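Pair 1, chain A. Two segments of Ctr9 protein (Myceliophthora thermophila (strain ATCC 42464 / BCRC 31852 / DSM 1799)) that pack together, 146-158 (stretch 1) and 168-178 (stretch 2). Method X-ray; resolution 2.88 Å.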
# COMPACT_ATOMS: atom_id res chain seq x y z
N ARG A 146 15.16 -3.00 -52.23
CA ARG A 146 14.01 -3.65 -51.61
C ARG A 146 14.21 -3.82 -50.13
O ARG A 146 13.34 -3.49 -49.34
CB ARG A 146 13.77 -5.02 -52.23
CG ARG A 146 13.23 -4.95 -53.64
CD ARG A 146 11.97 -4.13 -53.68
NE ARG A 146 10.84 -4.80 -53.06
CZ ARG A 146 9.74 -5.16 -53.70
NH1 ARG A 146 9.60 -4.90 -55.01
NH2 ARG A 146 8.76 -5.77 -53.03
N GLY A 147 15.35 -4.37 -49.77
CA GLY A 147 15.67 -4.53 -48.37
C GLY A 147 15.49 -3.20 -47.65
O GLY A 147 14.68 -3.08 -46.71
N VAL A 148 16.22 -2.20 -48.13
CA VAL A 148 16.30 -0.94 -47.43
C VAL A 148 14.90 -0.36 -47.28
O VAL A 148 14.50 0.06 -46.19
CB VAL A 148 17.22 0.04 -48.14
CG1 VAL A 148 17.18 1.39 -47.46
CG2 VAL A 148 18.63 -0.49 -48.14
N LEU A 149 14.16 -0.37 -48.37
CA LEU A 149 12.83 0.18 -48.40
C LEU A 149 12.01 -0.49 -47.33
O LEU A 149 11.37 0.15 -46.52
CB LEU A 149 12.17 -0.06 -49.76
CG LEU A 149 10.77 0.52 -49.99
CD1 LEU A 149 10.85 1.98 -50.37
CD2 LEU A 149 10.07 -0.27 -51.08
N ILE A 150 12.05 -1.80 -47.33
CA ILE A 150 11.22 -2.54 -46.43
C ILE A 150 11.56 -2.15 -45.00
O ILE A 150 10.67 -1.91 -44.18
CB ILE A 150 11.33 -4.06 -46.69
CG1 ILE A 150 10.80 -4.40 -48.10
CG2 ILE A 150 10.53 -4.85 -45.65
CD1 ILE A 150 10.97 -5.85 -48.49
N LEU A 151 12.85 -2.04 -44.70
CA LEU A 151 13.28 -1.58 -43.37
C LEU A 151 12.70 -0.21 -43.01
O LEU A 151 12.05 -0.05 -41.98
CB LEU A 151 14.81 -1.48 -43.29
CG LEU A 151 15.64 -2.77 -43.19
CD1 LEU A 151 17.11 -2.40 -43.15
CD2 LEU A 151 15.28 -3.67 -42.00
N LEU A 152 12.94 0.77 -43.86
CA LEU A 152 12.40 2.10 -43.65
C LEU A 152 10.88 2.15 -43.48
O LEU A 152 10.36 2.99 -42.75
CB LEU A 152 12.80 2.99 -44.81
CG LEU A 152 14.28 3.22 -45.04
CD1 LEU A 152 14.46 4.01 -46.31
CD2 LEU A 152 14.90 3.99 -43.91
N LYS A 153 10.16 1.28 -44.18
CA LYS A 153 8.71 1.22 -44.05
C LYS A 153 8.38 0.49 -42.75
O LYS A 153 7.46 0.86 -42.04
CB LYS A 153 8.09 0.50 -45.26
CG LYS A 153 6.84 1.18 -45.84
CD LYS A 153 6.64 0.93 -47.34
CE LYS A 153 6.71 -0.56 -47.67
NZ LYS A 153 6.41 -0.87 -49.10
N ALA A 154 9.13 -0.55 -42.44
CA ALA A 154 8.84 -1.39 -41.28
C ALA A 154 8.98 -0.63 -39.98
O ALA A 154 8.21 -0.87 -39.06
CB ALA A 154 9.74 -2.60 -41.25
N SER A 155 9.96 0.27 -39.91
CA SER A 155 10.18 1.08 -38.70
C SER A 155 9.02 2.05 -38.41
O SER A 155 8.75 2.38 -37.25
CB SER A 155 11.49 1.85 -38.81
OG SER A 155 11.72 2.64 -37.64
N LEU A 156 8.32 2.47 -39.46
CA LEU A 156 7.14 3.33 -39.32
C LEU A 156 5.86 2.64 -38.83
O LEU A 156 4.87 3.30 -38.54
CB LEU A 156 6.85 4.02 -40.65
CG LEU A 156 7.91 5.04 -41.08
CD1 LEU A 156 7.62 5.58 -42.48
CD2 LEU A 156 7.98 6.17 -40.07
N GLN A 157 5.87 1.31 -38.75
CA GLN A 157 4.71 0.59 -38.25
C GLN A 157 4.57 0.96 -36.79
O GLN A 157 5.54 0.84 -36.06
CB GLN A 157 4.90 -0.92 -38.43
CG GLN A 157 4.81 -1.37 -39.89
CD GLN A 157 3.43 -1.88 -40.30
OE1 GLN A 157 2.39 -1.36 -39.86
NE2 GLN A 157 3.41 -2.89 -41.16
N PRO A 158 3.38 1.41 -36.35
CA PRO A 158 3.33 1.86 -34.98
C PRO A 158 3.49 0.67 -34.08
O PRO A 158 3.39 -0.46 -34.54
CB PRO A 158 1.92 2.46 -34.84
CG PRO A 158 1.36 2.54 -36.22
CD PRO A 158 2.02 1.40 -36.94
N SER A 168 3.10 -8.66 -36.05
CA SER A 168 3.18 -9.70 -37.07
C SER A 168 3.37 -9.09 -38.47
O SER A 168 4.10 -9.65 -39.30
CB SER A 168 1.92 -10.57 -37.06
OG SER A 168 0.77 -9.76 -37.24
N ASN A 169 2.73 -7.95 -38.70
CA ASN A 169 2.93 -7.16 -39.92
C ASN A 169 4.37 -6.71 -40.08
O ASN A 169 4.95 -6.85 -41.16
CB ASN A 169 2.06 -5.90 -39.91
CG ASN A 169 0.72 -6.10 -40.61
OD1 ASN A 169 0.17 -7.20 -40.64
ND2 ASN A 169 0.18 -5.02 -41.15
N LYS A 170 4.90 -6.13 -39.02
CA LYS A 170 6.31 -5.71 -38.98
C LYS A 170 7.27 -6.90 -39.09
O LYS A 170 8.18 -6.90 -39.91
CB LYS A 170 6.58 -4.89 -37.71
CG LYS A 170 8.05 -4.83 -37.31
CD LYS A 170 8.33 -3.73 -36.31
CE LYS A 170 9.82 -3.59 -36.07
NZ LYS A 170 10.16 -2.38 -35.27
N ALA A 171 7.03 -7.92 -38.27
CA ALA A 171 7.87 -9.12 -38.27
C ALA A 171 8.00 -9.74 -39.67
O ALA A 171 9.11 -10.01 -40.14
CB ALA A 171 7.31 -10.13 -37.29
N GLU A 172 6.87 -9.95 -40.34
CA GLU A 172 6.90 -10.47 -41.70
C GLU A 172 7.63 -9.56 -42.67
O GLU A 172 8.36 -10.02 -43.55
CB GLU A 172 5.48 -10.75 -42.20
CG GLU A 172 4.87 -11.99 -41.58
CD GLU A 172 5.90 -13.09 -41.32
OE1 GLU A 172 6.48 -13.61 -42.31
OE2 GLU A 172 6.16 -13.42 -40.14
N GLN A 173 7.41 -8.26 -42.52
CA GLN A 173 8.09 -7.27 -43.33
C GLN A 173 9.61 -7.36 -43.13
O GLN A 173 10.39 -7.26 -44.08
CB GLN A 173 7.60 -5.88 -42.98
CG GLN A 173 7.06 -5.10 -44.16
CD GLN A 173 6.53 -3.72 -43.80
OE1 GLN A 173 6.18 -3.42 -42.64
NE2 GLN A 173 6.45 -2.86 -44.79
N LEU A 174 10.02 -7.55 -41.88
CA LEU A 174 11.44 -7.72 -41.57
C LEU A 174 11.99 -8.96 -42.27
O LEU A 174 13.07 -8.91 -42.85
CB LEU A 174 11.67 -7.82 -40.05
CG LEU A 174 11.40 -6.55 -39.22
CD1 LEU A 174 11.49 -6.86 -37.75
CD2 LEU A 174 12.32 -5.39 -39.58
N ARG A 175 11.22 -10.05 -42.24
CA ARG A 175 11.60 -11.28 -42.94
C ARG A 175 11.78 -11.03 -44.42
O ARG A 175 12.73 -11.52 -45.02
CB ARG A 175 10.58 -12.38 -42.71
CG ARG A 175 10.65 -12.96 -41.32
CD ARG A 175 9.45 -13.83 -41.03
NE ARG A 175 9.61 -14.56 -39.77
CZ ARG A 175 8.61 -15.12 -39.08
NH1 ARG A 175 7.36 -15.02 -39.52
NH2 ARG A 175 8.86 -15.78 -37.96
N ASN A 176 10.88 -10.24 -45.02
CA ASN A 176 10.97 -9.94 -46.44
C ASN A 176 12.24 -9.17 -46.74
O ASN A 176 12.94 -9.49 -47.68
CB ASN A 176 9.77 -9.14 -46.93
CG ASN A 176 8.50 -9.96 -46.99
OD1 ASN A 176 8.54 -11.18 -47.18
ND2 ASN A 176 7.35 -9.29 -46.84
N ALA A 177 12.52 -8.16 -45.92
CA ALA A 177 13.76 -7.39 -46.03
C ALA A 177 14.98 -8.30 -45.94
O ALA A 177 15.93 -8.20 -46.74
CB ALA A 177 13.82 -6.36 -44.92
N LEU A 178 14.94 -9.21 -44.97
CA LEU A 178 16.03 -10.13 -44.75
C LEU A 178 16.27 -10.99 -46.01
O LEU A 178 17.41 -11.11 -46.49
CB LEU A 178 15.75 -10.99 -43.50
CG LEU A 178 16.83 -11.99 -43.07
CD1 LEU A 178 18.16 -11.29 -42.89
CD2 LEU A 178 16.45 -12.74 -41.79

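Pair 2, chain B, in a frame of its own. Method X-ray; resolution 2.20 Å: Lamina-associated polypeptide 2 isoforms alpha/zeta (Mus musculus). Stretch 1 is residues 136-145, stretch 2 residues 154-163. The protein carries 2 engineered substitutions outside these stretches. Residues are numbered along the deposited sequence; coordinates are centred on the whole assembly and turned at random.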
# COMPACT_ATOMS: atom_id res chain seq x y z
N ALA B 136 17.71 -10.79 -15.56
CA ALA B 136 18.14 -11.15 -16.90
C ALA B 136 19.58 -10.63 -17.10
O ALA B 136 20.43 -11.31 -17.68
CB ALA B 136 17.21 -10.55 -17.94
N ASP B 137 19.86 -9.44 -16.57
CA ASP B 137 21.19 -8.87 -16.68
C ASP B 137 22.23 -9.66 -15.87
O ASP B 137 23.35 -9.88 -16.34
CB ASP B 137 21.20 -7.41 -16.21
CG ASP B 137 20.61 -6.45 -17.25
OD1 ASP B 137 20.31 -6.88 -18.39
OD2 ASP B 137 20.44 -5.26 -16.92
N ILE B 138 21.86 -10.07 -14.66
CA ILE B 138 22.76 -10.85 -13.80
C ILE B 138 23.18 -12.12 -14.53
O ILE B 138 24.37 -12.45 -14.56
CB ILE B 138 22.10 -11.23 -12.44
CG1 ILE B 138 22.01 -9.99 -11.55
CG2 ILE B 138 22.92 -12.32 -11.74
CD1 ILE B 138 21.08 -10.16 -10.36
N SER B 139 22.22 -12.82 -15.13
CA SER B 139 22.57 -14.02 -15.86
C SER B 139 23.44 -13.68 -17.07
O SER B 139 24.35 -14.43 -17.40
CB SER B 139 21.31 -14.79 -16.28
OG SER B 139 20.39 -13.94 -16.92
N GLN B 140 23.18 -12.54 -17.71
CA GLN B 140 23.98 -12.15 -18.87
C GLN B 140 25.44 -11.97 -18.48
O GLN B 140 26.35 -12.40 -19.19
CB GLN B 140 23.46 -10.87 -19.52
CG GLN B 140 23.99 -10.68 -20.93
CD GLN B 140 23.65 -9.33 -21.53
OE1 GLN B 140 22.54 -8.83 -21.39
NE2 GLN B 140 24.62 -8.73 -22.20
N ALA B 141 25.66 -11.35 -17.32
CA ALA B 141 27.00 -11.11 -16.79
C ALA B 141 27.65 -12.45 -16.43
O ALA B 141 28.85 -12.65 -16.63
CB ALA B 141 26.92 -10.23 -15.57
N ALA B 142 26.84 -13.34 -15.87
CA ALA B 142 27.28 -14.67 -15.47
C ALA B 142 27.85 -15.41 -16.68
O ALA B 142 28.97 -15.93 -16.62
CB ALA B 142 26.13 -15.47 -14.87
N GLN B 143 27.10 -15.41 -17.78
CA GLN B 143 27.53 -16.09 -19.00
C GLN B 143 28.83 -15.52 -19.57
O GLN B 143 29.68 -16.28 -20.06
CB GLN B 143 26.43 -16.03 -20.06
CG GLN B 143 25.12 -16.66 -19.61
CD GLN B 143 24.08 -16.71 -20.71
OE1 GLN B 143 24.42 -16.80 -21.90
NE2 GLN B 143 22.81 -16.67 -20.33
N ILE B 144 29.00 -14.21 -19.48
CA ILE B 144 30.20 -13.54 -19.97
C ILE B 144 31.44 -14.03 -19.23
O ILE B 144 32.39 -14.52 -19.85
CB ILE B 144 30.07 -12.00 -19.87
CG1 ILE B 144 29.00 -11.51 -20.84
CG2 ILE B 144 31.40 -11.31 -20.17
CD1 ILE B 144 28.54 -10.09 -20.59
N ILE B 145 31.41 -13.95 -17.90
CA ILE B 145 32.55 -14.38 -17.08
C ILE B 145 32.69 -15.90 -17.02
O ILE B 145 33.70 -16.42 -16.56
CB ILE B 145 32.47 -13.79 -15.66
CG1 ILE B 145 31.16 -14.18 -14.98
CG2 ILE B 145 32.59 -12.28 -15.72
CD1 ILE B 145 31.00 -13.64 -13.58
N GLN B 154 33.21 -5.95 -20.23
CA GLN B 154 31.86 -6.20 -20.73
C GLN B 154 30.97 -6.57 -19.55
O GLN B 154 29.88 -6.01 -19.38
CB GLN B 154 31.89 -7.33 -21.77
CG GLN B 154 30.53 -7.85 -22.22
CD GLN B 154 29.73 -6.85 -23.03
OE1 GLN B 154 29.62 -6.98 -24.25
NE2 GLN B 154 29.13 -5.88 -22.36
N ALA B 155 31.45 -7.48 -18.71
CA ALA B 155 30.70 -7.91 -17.53
C ALA B 155 30.55 -6.74 -16.55
O ALA B 155 29.48 -6.56 -15.96
CB ALA B 155 31.39 -9.09 -16.86
N LEU B 156 31.60 -5.95 -16.38
CA LEU B 156 31.57 -4.79 -15.49
C LEU B 156 30.49 -3.77 -15.88
O LEU B 156 29.90 -3.13 -15.01
CB LEU B 156 32.93 -4.11 -15.44
CG LEU B 156 33.94 -4.75 -14.48
CD1 LEU B 156 35.36 -4.39 -14.91
CD2 LEU B 156 33.66 -4.28 -13.05
N ARG B 157 30.29 -3.58 -17.18
CA ARG B 157 29.27 -2.65 -17.66
C ARG B 157 27.88 -3.23 -17.40
O ARG B 157 26.95 -2.49 -17.10
CB ARG B 157 29.45 -2.32 -19.14
CG ARG B 157 30.39 -1.13 -19.38
CD ARG B 157 30.52 -0.76 -20.87
NE ARG B 157 31.15 -1.82 -21.64
CZ ARG B 157 30.48 -2.72 -22.37
NH1 ARG B 157 29.16 -2.68 -22.44
NH2 ARG B 157 31.15 -3.66 -23.02
N ILE B 158 27.76 -4.54 -17.49
CA ILE B 158 26.48 -5.19 -17.23
C ILE B 158 26.19 -5.06 -15.74
O ILE B 158 25.10 -4.65 -15.36
CB ILE B 158 26.49 -6.68 -17.66
CG1 ILE B 158 26.57 -6.77 -19.19
CG2 ILE B 158 25.23 -7.38 -17.21
CD1 ILE B 158 25.43 -6.05 -19.88
N LEU B 159 27.21 -5.31 -14.93
CA LEU B 159 27.09 -5.24 -13.49
C LEU B 159 26.87 -3.82 -13.01
O LEU B 159 26.28 -3.60 -11.96
CB LEU B 159 28.32 -5.83 -12.80
CG LEU B 159 28.55 -7.36 -12.86
CD1 LEU B 159 29.77 -7.69 -12.02
CD2 LEU B 159 27.32 -8.13 -12.35
N ASN B 160 27.37 -2.84 -13.76
CA ASN B 160 27.20 -1.46 -13.36
C ASN B 160 25.70 -1.13 -13.49
O ASN B 160 25.10 -0.48 -12.64
CB ASN B 160 28.05 -0.55 -14.23
CG ASN B 160 28.09 0.87 -13.71
OD1 ASN B 160 28.41 1.10 -12.54
ND2 ASN B 160 27.76 1.82 -14.56
N ARG B 161 25.09 -1.68 -14.52
CA ARG B 161 23.68 -1.48 -14.77
C ARG B 161 22.84 -2.16 -13.65
O ARG B 161 21.90 -1.56 -13.11
CB ARG B 161 23.35 -2.04 -16.15
CG ARG B 161 22.02 -1.58 -16.74
CD ARG B 161 21.69 -2.39 -18.00
NE ARG B 161 22.77 -2.36 -18.97
CZ ARG B 161 22.96 -3.27 -19.93
NH1 ARG B 161 22.13 -4.30 -20.04
NH2 ARG B 161 23.97 -3.15 -20.78
N THR B 162 23.22 -3.38 -13.26
CA THR B 162 22.49 -4.09 -12.21
C THR B 162 22.62 -3.34 -10.88
O THR B 162 21.70 -3.36 -10.05
CB THR B 162 23.00 -5.55 -12.02
OG1 THR B 162 24.34 -5.56 -11.52
CG2 THR B 162 22.94 -6.29 -13.35
N TYR B 163 23.76 -2.68 -10.69
CA TYR B 163 24.02 -1.91 -9.48
C TYR B 163 23.00 -0.75 -9.37
O TYR B 163 22.45 -0.48 -8.30
CB TYR B 163 25.45 -1.37 -9.52
CG TYR B 163 25.89 -0.70 -8.24
CD1 TYR B 163 26.33 -1.46 -7.16
CD2 TYR B 163 25.85 0.68 -8.10
CE1 TYR B 163 26.73 -0.87 -5.97
CE2 TYR B 163 26.25 1.29 -6.91
CZ TYR B 163 26.68 0.50 -5.85
OH TYR B 163 27.07 1.09 -4.67

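Both pairs are two helices packed nearly antiparallel. In pair 1 the N-to-C directions differ by 161° and the axes approach to 8.2 Å. In pair 2 the values are 164° and 9.0 Å. Fourteen central residues superpose with an RMSD of 0.4 Å. The surface buried between the stretches is also similar, 558 Å² in pair 1 and 497 Å² in pair 2.

Ala A154 matches Ala B141, so this position is alanine in both pairs. Each points its CB toward the other helix. Each meets a matched leucine, since Leu A174 matches Leu B159 and their side-chain centres fall 0.3 Å apart. Ala A154 CB lies 4.2 Å from Leu A174 CD2, and Ala B141 CB lies 3.9 Å from Leu B159 CD2. Both leucines have the m, t rotamer. Their CA-to-CB bonds point sideways, but the ends of the side chains come nearer the partner helix.

Gln A173 matches Ile B158. Both point toward the partner helix. Ile B158 is a knob in a hole made by Asp B137, Gln B140, Ala B141 and Ile B144. Its CG2 lies 3.7 Å from Ala B141 CB. Gln A173 fills the matching space with a polar chain. Its OE1 lies 3.6 Å from Ala A154 CA.

Gln A157 matches Ile B144, and the two contacts differ in chemistry here. Gln A157 NE2 donates a hydrogen bond to Gln A173 OE1 at 3.2 Å, with an angle of 159°. This is the hydrogen bond across pair 1, and it joins two amides that both face inward. In pair 2 the same two positions are isoleucines in apolar contact, with Ile B144 CD1 4.1 Å from Ile B158 CG1. No hydrogen bond crosses pair 2.

Lys A170 matches Ala B155. Ala B155 points toward the partner helix, and its CB lies 4.0 Å from Ile B144 CG2. The CB of Lys A170 points sideways instead. Its long chain is extended, with all four chi angles t, and its CD lies 4.0 Å from Ala A154 O.

Asn A169 matches Gln B154, and both point inward. Asn A169 CB is 3.5 Å from Gln A157 NE2. Gln B154 CG is 3.4 Å from Ile B144 CD1. In both pairs stretch 2 offers a carbon; it meets an amide nitrogen in pair 1 and a methyl in pair 2.

Ile A150 matches Asp B137, and both point toward the partner helix. Ile A150 makes an apolar contact, its CG2 3.7 Å from Ala A177 CB. Asp B137 keeps a carbon contact at the matching place, its CB 3.5 Å from Thr B162 CG2; Ala A177 matches Thr B162. The aspartate adds a charge, and its OD1 forms a salt bridge to Arg B161 NH1 at 3.6 Å. Asn A176 stands at the arginine position, and its CB meets Ile A150 CD1 at 3.8 Å.

Pair 1 thus puts its polar link between two glutamines, while pair 2 puts its charged link between Asp B137 and Arg B161.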